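Local coordinates for MGS-M4 (PDB 4Q3M), which probably reduces aldehydes or ketones with a nicotinamide cofactor, as aldo-keto reductases do, although its own substrate is unknown, at residues A[25-30]-A[51-56]; A[116-121]-A[148-153]; A[138-143]-A[168-173]; A[161-166]-A[257-262]. All blocks are in the same frame, centred on the assembly; numbering follows the deposited sequence.

In the fold
All four contacts belong to the outer layers and loops of one TIM barrel. Contacts 1 and 2 are surface contacts, helix to helix in the first and helix to a helix end and its following loop in the second; in each, side chains from one helix bind backbone atoms of the other segment. Contact 3 is buried and almost wholly apolar, and shares helix 140-149 with contact 2, one using its start and the other its end. Contact 4, partly buried, joins two loops through hydrogen bonds from backbone N-H groups. It touches contact 3 through His168 and Arg257, and both meet the second subunit. Contact 1 lies across the chain's centre from them, centres about 32 Å away.

Contact 1 of 4, residues A[25-30]-A[51-56]; sequences NDAYNA and EEEVGR
Glu53 reaches across from helix 51-59 to the first turn of helix 26-37. Its CG stands anti to the carbonyl carbon (chi1 -66°) and the chain then runs extended, so the carboxylate arrives at the backbone N-H groups. Asn25 N, at the N-cap position, donates to Glu53 OE2 at 3.0 Å along an almost straight bond (177° at the hydrogen), coming from above the carboxylate plane. The other oxygen, Glu53 OE1, takes a weak bond from Tyr28 N at 3.4 Å and lies as far, 3.4 Å, from Ala27 CB. A negative group at this helix start would probably be stabilised by the helix dipole. Tyr28 has CG anti to its own N, which sets its ring edge beside the second helix: CD1 is 3.6 Å from Glu53 O, near the ring plane. An alanine in place of Glu53 would remove both acceptors and would probably loosen the start of helix 26-37 against its neighbour. The axes of the two short helical segments approach to 7.9 Å and cross at -28°, these being the helices that follow barrel strands 17-18 and 41-43, with Ala27 touching Asn50 in the loop before helix 51-59 and Glu51 hydrogen-bonded to Thr72 of strand 69-74.

Contact 2 of 4, residues A[116-121]-A[148-153]; sequences STYRAF and ENAKIP
In the outer helical layer of this TIM barrel, helix 111-126 is tied to the end of helix 140-149 and to the loop that leads from it into strand 156-160. Two successive residues of the first helix do the work. Tyr118 has CG anti to its backbone N (chi1 -161°), which carries the ring across to the loop. Its OH donates to Ile152 O at 2.6 Å, lying in the carbonyl plane, and that oxygen lies near the ring's own plane, at its edge. Farther back on the ring, CE2 packs on Ala150 CB at 3.6 Å. A leucine here has no hydroxyl for Ile152 O and no ring against Ala150 CB, and the loop would probably be less firmly placed. Arg119 bends at chi2 (-72°) so that its guanidinium reaches the last carbonyl of the helix. NH2 donates to Asn149 O at 2.7 Å and lies above that carbonyl's plane, while the oxygen sits in the guanidinium plane; NH1 adds a weak bond at 3.3 Å to the same Asn149 O. The positive group would suit the negative end of a helix dipole. Glu122 is the second partner, pairing with Arg119 NH1 and accepting from the N-H groups of Lys151 and Ile152. Lys151 CE lies over one face of the guanidinium, toward its rim, 4.1 Å from Arg119 NH2.

Contact 3 of 4, residues A[138-143]-A[168-173]; sequences FNVHHL and HFLHDY
Helices 140-149 and 168-176 follow consecutive strands of the TIM barrel, 133-136 and 156-160, and meet near their starts in an apolar contact; no hydrogen bond joins residues 138-143 to 168-173. Tyr173 reaches across. From CB, which points toward helix 140-149, CG lies anti to the backbone N (chi1 173°) and the ring runs on, with Val140 over one face and Leu143 along an edge. Val140 CG1 covers that face, 4.0 Å from the Tyr173 ring centroid and 11° off the normal, a CH-pi contact over the centre. Tyr173 CD1 and CE1 lie under Val140 CG1, each 4.0 Å from it. At the edge, near the ring plane, Tyr173 CE2 meets Leu143 CB at 3.5 Å, and Tyr173 CD2 lies 3.8 Å from Leu143 CD1; the two side chains slide past each other in opposite directions. At the tip, Tyr173 OH ends 3.7 Å from Leu143 C, beside the helix backbone. Val140 divides its branches: CG1, anti to its N, serves the tyrosine, whereas CG2 touches the edge of Phe169 at CE2, 3.9 Å away, crossing at about a right angle. Beneath this surface Leu170 also touches Asn157 and Val159 of strand 156-160. The contact adjoins the subunit interface, where Val140 packs on His141 of the second subunit and Phe169 on its Asp270. Leu170 CD1 touches both neighbours, 4.0 Å from Val140 CG2 and 4.1 Å from Leu143 CD1.

Contact 4 of 4, residues A[161-166]-A[257-262]; sequences THVTLQ and RSVNTG
Thr164 O is the best-held polar atom, gripped by two successive backbone N-H groups. Gly262 N donates to Thr164 O at 2.7 Å, nearly along the C=O axis (178°), and Thr261 N comes to the same Thr164 O at 2.9 Å from above the carbonyl plane. At Gly262 the backbone takes a positive phi of 89°, where a CB would press on the preceding carbonyl oxygen. A third bond runs the other way, from backbone to side chain: Gln166 N donates to Asn260 OD1 at 3.0 Å, again above the plane of the acceptor. Asn260 sets this up with CG anti to its own N (chi1 -175°), and its ND2 binds Asp273 of the second subunit. In the TIM barrel, residues 161-166 form the loop between strand 156-160 and helix 168-176, and residues 257-262 leave helix 250-257 through a type I turn from Arg257 to Asn260. Gln166 runs extended beyond CG across that turn; its NE2 donates to Val163 O at 3.1 Å, with the oxygen in the amide plane, and also to Ile256 O, while OE1 accepts from His168. These bonds on both ends would fix the amide's rotation. Arg257 bends at chi2 to bring CD within 3.3 Å of Gln166 OE1, and its guanidinium pairs with Asp273 of the second subunit. Val259 CG2 rests on Val163 CB at 3.6 Å, the two valines crossing obliquely.

Contact 1 of 4, residues A[25-30]-A[51-56]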
# COMPACT_ATOMS: atom_id res chain seq x y z
N ASN A 25 -20.75 22.70 14.37
CA ASN A 25 -21.52 23.35 13.30
C ASN A 25 -20.75 23.65 12.02
O ASN A 25 -21.30 24.18 11.06
CB ASN A 25 -22.14 24.65 13.83
CG ASN A 25 -23.11 24.41 14.98
OD1 ASN A 25 -23.74 23.35 15.06
ND2 ASN A 25 -23.22 25.38 15.88
N ASP A 26 -19.47 23.29 11.99
CA ASP A 26 -18.68 23.42 10.77
C ASP A 26 -19.06 22.32 9.80
O ASP A 26 -19.02 22.50 8.58
CB ASP A 26 -17.18 23.38 11.08
CG ASP A 26 -16.69 24.63 11.78
OD1 ASP A 26 -16.27 25.58 11.09
OD2 ASP A 26 -16.73 24.66 13.03
N ALA A 27 -19.44 21.17 10.35
CA ALA A 27 -19.94 20.06 9.54
C ALA A 27 -21.37 20.34 9.11
O ALA A 27 -21.77 20.02 7.99
CB ALA A 27 -19.86 18.76 10.31
N TYR A 28 -22.15 20.94 10.01
CA TYR A 28 -23.53 21.30 9.73
C TYR A 28 -23.62 22.32 8.60
O TYR A 28 -24.38 22.14 7.65
CB TYR A 28 -24.21 21.85 10.99
CG TYR A 28 -25.56 22.48 10.74
CD1 TYR A 28 -26.71 21.70 10.66
CD2 TYR A 28 -25.69 23.86 10.58
CE1 TYR A 28 -27.94 22.27 10.43
CE2 TYR A 28 -26.92 24.44 10.35
CZ TYR A 28 -28.05 23.64 10.27
OH TYR A 28 -29.28 24.21 10.04
N ASN A 29 -22.84 23.39 8.71
CA ASN A 29 -22.84 24.45 7.71
C ASN A 29 -22.39 23.97 6.35
O ASN A 29 -22.96 24.34 5.32
CB ASN A 29 -21.96 25.62 8.17
CG ASN A 29 -22.55 26.38 9.34
OD1 ASN A 29 -23.77 26.44 9.50
ND2 ASN A 29 -21.69 26.97 10.16
N ALA A 30 -21.35 23.14 6.33
CA ALA A 30 -20.78 22.63 5.09
C ALA A 30 -21.78 21.82 4.28
O ALA A 30 -21.88 21.97 3.07
CB ALA A 30 -19.54 21.80 5.38
N GLU A 51 -22.29 12.69 12.40
CA GLU A 51 -23.54 12.09 11.91
C GLU A 51 -24.75 12.86 12.42
O GLU A 51 -25.79 12.92 11.76
CB GLU A 51 -23.64 10.63 12.34
CG GLU A 51 -22.63 9.71 11.66
CD GLU A 51 -22.69 8.29 12.19
OE1 GLU A 51 -22.83 8.12 13.42
OE2 GLU A 51 -22.61 7.35 11.38
N GLU A 52 -24.61 13.45 13.60
CA GLU A 52 -25.66 14.26 14.20
C GLU A 52 -25.87 15.56 13.43
O GLU A 52 -26.99 15.91 13.06
CB GLU A 52 -25.34 14.54 15.66
CG GLU A 52 -25.38 13.31 16.56
CD GLU A 52 -25.29 13.67 18.03
OE1 GLU A 52 -25.91 14.67 18.44
OE2 GLU A 52 -24.61 12.94 18.77
N GLU A 53 -24.78 16.28 13.20
CA GLU A 53 -24.84 17.57 12.51
C GLU A 53 -25.17 17.41 11.03
O GLU A 53 -25.87 18.24 10.45
CB GLU A 53 -23.52 18.33 12.66
CG GLU A 53 -23.21 18.74 14.09
CD GLU A 53 -21.97 19.61 14.18
OE1 GLU A 53 -21.35 19.88 13.13
OE2 GLU A 53 -21.61 20.02 15.31
N VAL A 54 -24.68 16.33 10.42
CA VAL A 54 -24.97 16.05 9.02
C VAL A 54 -26.45 15.72 8.83
O VAL A 54 -27.09 16.24 7.92
CB VAL A 54 -24.11 14.88 8.49
CG1 VAL A 54 -24.63 14.39 7.15
CG2 VAL A 54 -22.65 15.29 8.39
N GLY A 55 -26.97 14.88 9.71
CA GLY A 55 -28.36 14.44 9.62
C GLY A 55 -29.37 15.56 9.80
O GLY A 55 -30.43 15.55 9.16
N ARG A 56 -29.06 16.52 10.66
CA ARG A 56 -29.97 17.63 10.93
C ARG A 56 -29.90 18.68 9.82
O ARG A 56 -30.87 19.38 9.56
CB ARG A 56 -29.66 18.27 12.28
CG ARG A 56 -30.03 17.40 13.46
CD ARG A 56 -29.75 18.09 14.78
NE ARG A 56 -30.05 17.23 15.92
CZ ARG A 56 -29.23 16.29 16.38
NH1 ARG A 56 -28.06 16.10 15.80
NH2 ARG A 56 -29.58 15.55 17.42

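Contact 2 of 4, residues A[116-121]-A[148-153]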
# COMPACT_ATOMS: atom_id res chain seq x y z
N SER A 116 -17.95 -11.48 8.69
CA SER A 116 -18.91 -11.42 9.78
C SER A 116 -19.63 -10.07 9.79
O SER A 116 -20.84 -10.00 10.04
CB SER A 116 -18.23 -11.65 11.13
OG SER A 116 -19.17 -11.64 12.19
N THR A 117 -18.87 -9.02 9.53
CA THR A 117 -19.43 -7.68 9.40
C THR A 117 -20.34 -7.55 8.19
O THR A 117 -21.41 -6.95 8.26
CB THR A 117 -18.31 -6.64 9.29
OG1 THR A 117 -17.51 -6.65 10.48
CG2 THR A 117 -18.89 -5.28 9.04
N TYR A 118 -19.89 -8.12 7.07
CA TYR A 118 -20.62 -8.00 5.82
C TYR A 118 -21.92 -8.80 5.85
O TYR A 118 -22.91 -8.42 5.23
CB TYR A 118 -19.74 -8.46 4.66
CG TYR A 118 -20.22 -7.96 3.31
CD1 TYR A 118 -19.90 -6.68 2.87
CD2 TYR A 118 -20.99 -8.77 2.49
CE1 TYR A 118 -20.34 -6.23 1.64
CE2 TYR A 118 -21.42 -8.32 1.26
CZ TYR A 118 -21.10 -7.05 0.84
OH TYR A 118 -21.53 -6.60 -0.38
N ARG A 119 -21.91 -9.92 6.58
CA ARG A 119 -23.12 -10.71 6.78
C ARG A 119 -24.19 -9.86 7.45
O ARG A 119 -25.38 -10.00 7.15
CB ARG A 119 -22.83 -11.96 7.61
CG ARG A 119 -22.15 -13.08 6.85
CD ARG A 119 -23.11 -13.75 5.87
NE ARG A 119 -22.48 -14.87 5.18
CZ ARG A 119 -21.91 -14.78 3.98
NH1 ARG A 119 -21.89 -13.62 3.34
NH2 ARG A 119 -21.36 -15.86 3.43
N ALA A 120 -23.76 -8.98 8.35
CA ALA A 120 -24.67 -8.05 9.00
C ALA A 120 -25.15 -7.00 8.01
O ALA A 120 -26.31 -6.59 8.04
CB ALA A 120 -24.00 -7.40 10.19
N PHE A 121 -24.25 -6.56 7.13
CA PHE A 121 -24.61 -5.64 6.05
C PHE A 121 -25.68 -6.27 5.17
O PHE A 121 -26.65 -5.61 4.78
CB PHE A 121 -23.40 -5.27 5.19
CG PHE A 121 -22.48 -4.24 5.82
CD1 PHE A 121 -22.41 -4.08 7.19
CD2 PHE A 121 -21.70 -3.43 5.01
CE1 PHE A 121 -21.57 -3.14 7.75
CE2 PHE A 121 -20.86 -2.49 5.56
CZ PHE A 121 -20.79 -2.34 6.93
N GLU A 148 -15.88 -14.03 -3.29
CA GLU A 148 -16.04 -15.47 -3.14
C GLU A 148 -17.12 -15.84 -2.12
O GLU A 148 -17.90 -16.76 -2.35
CB GLU A 148 -14.71 -16.10 -2.73
CG GLU A 148 -14.76 -17.61 -2.54
CD GLU A 148 -14.96 -18.36 -3.84
OE1 GLU A 148 -14.65 -17.80 -4.91
OE2 GLU A 148 -15.43 -19.52 -3.80
N ASN A 149 -17.16 -15.12 -1.01
CA ASN A 149 -17.97 -15.54 0.13
C ASN A 149 -19.27 -14.77 0.35
O ASN A 149 -20.17 -15.25 1.05
CB ASN A 149 -17.13 -15.48 1.41
CG ASN A 149 -16.02 -16.51 1.42
OD1 ASN A 149 -16.27 -17.70 1.56
ND2 ASN A 149 -14.78 -16.04 1.27
N ALA A 150 -19.39 -13.58 -0.22
CA ALA A 150 -20.61 -12.80 -0.06
C ALA A 150 -21.76 -13.40 -0.86
O ALA A 150 -21.54 -14.04 -1.89
CB ALA A 150 -20.39 -11.35 -0.46
N LYS A 151 -22.98 -13.20 -0.37
CA LYS A 151 -24.17 -13.65 -1.09
C LYS A 151 -24.78 -12.46 -1.82
O LYS A 151 -25.54 -12.61 -2.77
CB LYS A 151 -25.17 -14.28 -0.13
CG LYS A 151 -24.59 -15.45 0.65
CD LYS A 151 -25.61 -16.10 1.57
CE LYS A 151 -25.01 -17.30 2.28
NZ LYS A 151 -24.50 -18.32 1.32
N ILE A 152 -24.42 -11.26 -1.36
CA ILE A 152 -24.75 -10.02 -2.05
C ILE A 152 -23.45 -9.27 -2.32
O ILE A 152 -22.94 -8.57 -1.44
CB ILE A 152 -25.71 -9.14 -1.23
CG1 ILE A 152 -26.98 -9.93 -0.89
CG2 ILE A 152 -26.05 -7.87 -2.00
CD1 ILE A 152 -27.92 -9.19 0.04
N PRO A 153 -22.90 -9.43 -3.53
CA PRO A 153 -21.59 -8.91 -3.93
C PRO A 153 -21.40 -7.42 -3.64
O PRO A 153 -22.35 -6.65 -3.79
CB PRO A 153 -21.56 -9.17 -5.44
CG PRO A 153 -22.45 -10.34 -5.63
CD PRO A 153 -23.55 -10.17 -4.63

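Contact 3 of 4, residues A[138-143]-A[168-173]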
# COMPACT_ATOMS: atom_id res chain seq x y z
N PHE A 138 -10.21 -1.42 1.01
CA PHE A 138 -10.00 -2.83 0.72
C PHE A 138 -9.12 -2.99 -0.52
O PHE A 138 -9.39 -2.39 -1.56
CB PHE A 138 -11.34 -3.54 0.50
CG PHE A 138 -11.95 -4.08 1.77
CD1 PHE A 138 -11.93 -3.34 2.94
CD2 PHE A 138 -12.56 -5.32 1.78
CE1 PHE A 138 -12.49 -3.84 4.10
CE2 PHE A 138 -13.13 -5.83 2.93
CZ PHE A 138 -13.09 -5.08 4.10
N ASN A 139 -8.07 -3.79 -0.39
CA ASN A 139 -7.21 -4.08 -1.53
C ASN A 139 -7.77 -5.25 -2.32
O ASN A 139 -8.85 -5.75 -2.02
CB ASN A 139 -5.78 -4.36 -1.07
CG ASN A 139 -4.75 -3.94 -2.10
OD1 ASN A 139 -5.07 -3.75 -3.28
ND2 ASN A 139 -3.50 -3.80 -1.67
N VAL A 140 -7.03 -5.69 -3.33
CA VAL A 140 -7.52 -6.72 -4.25
C VAL A 140 -7.84 -8.04 -3.55
O VAL A 140 -8.93 -8.59 -3.72
CB VAL A 140 -6.50 -6.99 -5.38
CG1 VAL A 140 -6.89 -8.23 -6.17
CG2 VAL A 140 -6.39 -5.77 -6.29
N HIS A 141 -6.90 -8.56 -2.76
CA HIS A 141 -7.10 -9.85 -2.11
C HIS A 141 -8.20 -9.79 -1.05
O HIS A 141 -8.81 -10.81 -0.73
CB HIS A 141 -5.79 -10.37 -1.50
CG HIS A 141 -5.15 -9.42 -0.53
ND1 HIS A 141 -4.46 -8.30 -0.94
CD2 HIS A 141 -5.08 -9.45 0.82
CE1 HIS A 141 -4.00 -7.67 0.13
NE2 HIS A 141 -4.36 -8.34 1.20
N HIS A 142 -8.45 -8.60 -0.52
CA HIS A 142 -9.57 -8.41 0.40
C HIS A 142 -10.89 -8.52 -0.36
O HIS A 142 -11.85 -9.11 0.12
CB HIS A 142 -9.48 -7.05 1.10
CG HIS A 142 -8.20 -6.84 1.84
ND1 HIS A 142 -7.61 -5.61 1.98
CD2 HIS A 142 -7.39 -7.72 2.49
CE1 HIS A 142 -6.50 -5.73 2.68
NE2 HIS A 142 -6.34 -7.00 3.00
N LEU A 143 -10.92 -7.94 -1.56
CA LEU A 143 -12.10 -7.98 -2.40
C LEU A 143 -12.37 -9.39 -2.92
O LEU A 143 -13.52 -9.82 -2.99
CB LEU A 143 -11.96 -7.01 -3.58
CG LEU A 143 -11.87 -5.52 -3.21
CD1 LEU A 143 -11.64 -4.67 -4.45
CD2 LEU A 143 -13.12 -5.07 -2.47
N HIS A 168 -4.80 2.44 -11.09
CA HIS A 168 -5.35 1.87 -12.31
C HIS A 168 -5.55 0.36 -12.22
O HIS A 168 -6.48 -0.19 -12.81
CB HIS A 168 -4.45 2.20 -13.51
CG HIS A 168 -4.50 3.64 -13.92
ND1 HIS A 168 -5.38 4.11 -14.87
CD2 HIS A 168 -3.78 4.71 -13.50
CE1 HIS A 168 -5.20 5.41 -15.02
NE2 HIS A 168 -4.24 5.80 -14.21
N PHE A 169 -4.68 -0.31 -11.47
CA PHE A 169 -4.77 -1.75 -11.29
C PHE A 169 -6.00 -2.11 -10.47
O PHE A 169 -6.80 -2.96 -10.88
CB PHE A 169 -3.51 -2.28 -10.61
CG PHE A 169 -3.45 -3.78 -10.51
CD1 PHE A 169 -2.89 -4.53 -11.53
CD2 PHE A 169 -3.96 -4.44 -9.41
CE1 PHE A 169 -2.84 -5.91 -11.45
CE2 PHE A 169 -3.92 -5.82 -9.32
CZ PHE A 169 -3.35 -6.56 -10.34
N LEU A 170 -6.15 -1.47 -9.32
CA LEU A 170 -7.29 -1.70 -8.44
C LEU A 170 -8.60 -1.31 -9.13
O LEU A 170 -9.61 -1.99 -8.99
CB LEU A 170 -7.13 -0.91 -7.14
CG LEU A 170 -8.26 -1.01 -6.12
CD1 LEU A 170 -8.45 -2.45 -5.66
CD2 LEU A 170 -8.00 -0.09 -4.93
N HIS A 171 -8.55 -0.22 -9.89
CA HIS A 171 -9.71 0.26 -10.63
C HIS A 171 -10.17 -0.77 -11.65
O HIS A 171 -11.36 -1.08 -11.75
CB HIS A 171 -9.39 1.58 -11.33
CG HIS A 171 -10.58 2.23 -11.97
ND1 HIS A 171 -10.46 3.15 -13.00
CD2 HIS A 171 -11.90 2.11 -11.73
CE1 HIS A 171 -11.66 3.55 -13.36
NE2 HIS A 171 -12.56 2.94 -12.61
N ASP A 172 -9.22 -1.31 -12.41
CA ASP A 172 -9.53 -2.32 -13.41
C ASP A 172 -10.11 -3.58 -12.77
O ASP A 172 -11.06 -4.16 -13.30
CB ASP A 172 -8.27 -2.68 -14.21
CG ASP A 172 -7.92 -1.62 -15.24
OD1 ASP A 172 -8.80 -0.80 -15.58
OD2 ASP A 172 -6.76 -1.62 -15.72
N TYR A 173 -9.55 -3.99 -11.64
CA TYR A 173 -10.05 -5.16 -10.93
C TYR A 173 -11.51 -4.96 -10.51
O TYR A 173 -12.35 -5.83 -10.73
CB TYR A 173 -9.20 -5.47 -9.69
CG TYR A 173 -9.80 -6.56 -8.84
CD1 TYR A 173 -9.60 -7.90 -9.15
CD2 TYR A 173 -10.59 -6.26 -7.73
CE1 TYR A 173 -10.15 -8.90 -8.38
CE2 TYR A 173 -11.15 -7.25 -6.96
CZ TYR A 173 -10.93 -8.57 -7.28
OH TYR A 173 -11.49 -9.56 -6.51

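Contact 4 of 4, residues A[161-166]-A[257-262]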
# COMPACT_ATOMS: atom_id res chain seq x y z
N THR A 161 -7.65 7.84 -3.80
CA THR A 161 -7.35 7.92 -5.22
C THR A 161 -7.22 9.37 -5.67
O THR A 161 -8.15 10.16 -5.52
CB THR A 161 -8.42 7.21 -6.07
OG1 THR A 161 -8.61 5.88 -5.59
CG2 THR A 161 -8.01 7.17 -7.53
N HIS A 162 -6.06 9.71 -6.22
CA HIS A 162 -5.82 11.04 -6.76
C HIS A 162 -4.75 10.98 -7.85
O HIS A 162 -4.33 9.90 -8.24
CB HIS A 162 -5.40 12.00 -5.64
CG HIS A 162 -4.47 11.39 -4.64
ND1 HIS A 162 -3.16 11.07 -4.94
CD2 HIS A 162 -4.65 11.05 -3.34
CE1 HIS A 162 -2.58 10.56 -3.87
NE2 HIS A 162 -3.46 10.53 -2.88
N VAL A 163 -4.32 12.14 -8.33
CA VAL A 163 -3.44 12.20 -9.49
C VAL A 163 -2.04 11.64 -9.24
O VAL A 163 -1.31 11.33 -10.18
CB VAL A 163 -3.31 13.64 -10.01
CG1 VAL A 163 -4.66 14.15 -10.49
CG2 VAL A 163 -2.75 14.55 -8.93
N THR A 164 -1.65 11.50 -7.97
CA THR A 164 -0.35 10.93 -7.65
C THR A 164 -0.47 9.46 -7.23
O THR A 164 0.52 8.74 -7.20
CB THR A 164 0.37 11.72 -6.54
OG1 THR A 164 -0.54 11.95 -5.45
CG2 THR A 164 0.85 13.06 -7.07
N LEU A 165 -1.69 9.04 -6.92
CA LEU A 165 -1.98 7.64 -6.63
C LEU A 165 -3.24 7.22 -7.39
O LEU A 165 -4.34 7.21 -6.84
CB LEU A 165 -2.17 7.42 -5.13
CG LEU A 165 -2.27 5.97 -4.64
CD1 LEU A 165 -0.91 5.28 -4.72
CD2 LEU A 165 -2.83 5.91 -3.23
N GLN A 166 -3.06 6.89 -8.66
CA GLN A 166 -4.19 6.76 -9.59
C GLN A 166 -4.90 5.41 -9.53
O GLN A 166 -6.04 5.29 -9.99
CB GLN A 166 -3.71 7.05 -11.01
CG GLN A 166 -3.02 8.40 -11.15
CD GLN A 166 -2.79 8.80 -12.59
OE1 GLN A 166 -3.13 8.06 -13.52
NE2 GLN A 166 -2.19 9.97 -12.79
N ARG A 257 -2.04 11.34 -16.70
CA ARG A 257 -1.61 9.97 -16.43
C ARG A 257 -0.17 9.91 -15.91
O ARG A 257 0.16 9.10 -15.05
CB ARG A 257 -1.74 9.11 -17.69
CG ARG A 257 -1.29 7.67 -17.51
CD ARG A 257 -2.09 6.97 -16.44
NE ARG A 257 -1.59 5.62 -16.17
CZ ARG A 257 -0.66 5.33 -15.27
NH1 ARG A 257 -0.12 6.30 -14.53
NH2 ARG A 257 -0.27 4.08 -15.10
N SER A 258 0.68 10.79 -16.43
CA SER A 258 2.11 10.76 -16.12
C SER A 258 2.44 11.30 -14.73
O SER A 258 3.51 11.02 -14.20
CB SER A 258 2.89 11.56 -17.17
OG SER A 258 2.82 10.94 -18.44
N VAL A 259 1.52 12.06 -14.14
CA VAL A 259 1.79 12.68 -12.85
C VAL A 259 1.57 11.71 -11.69
O VAL A 259 1.66 12.08 -10.52
CB VAL A 259 0.93 13.95 -12.64
CG1 VAL A 259 0.91 14.78 -13.91
CG2 VAL A 259 -0.48 13.59 -12.24
N ASN A 260 1.30 10.45 -12.03
CA ASN A 260 1.21 9.39 -11.03
C ASN A 260 2.59 9.06 -10.47
O ASN A 260 3.54 8.86 -11.23
CB ASN A 260 0.58 8.13 -11.63
CG ASN A 260 0.35 7.05 -10.59
OD1 ASN A 260 -0.27 7.28 -9.56
ND2 ASN A 260 0.87 5.85 -10.86
N THR A 261 2.70 9.02 -9.15
CA THR A 261 3.97 8.71 -8.50
C THR A 261 3.88 7.40 -7.73
O THR A 261 4.87 6.68 -7.60
CB THR A 261 4.40 9.83 -7.54
OG1 THR A 261 3.47 9.93 -6.46
CG2 THR A 261 4.47 11.17 -8.27
N GLY A 262 2.69 7.09 -7.23
CA GLY A 262 2.47 5.87 -6.47
C GLY A 262 2.74 6.05 -4.99
O GLY A 262 2.78 5.08 -4.24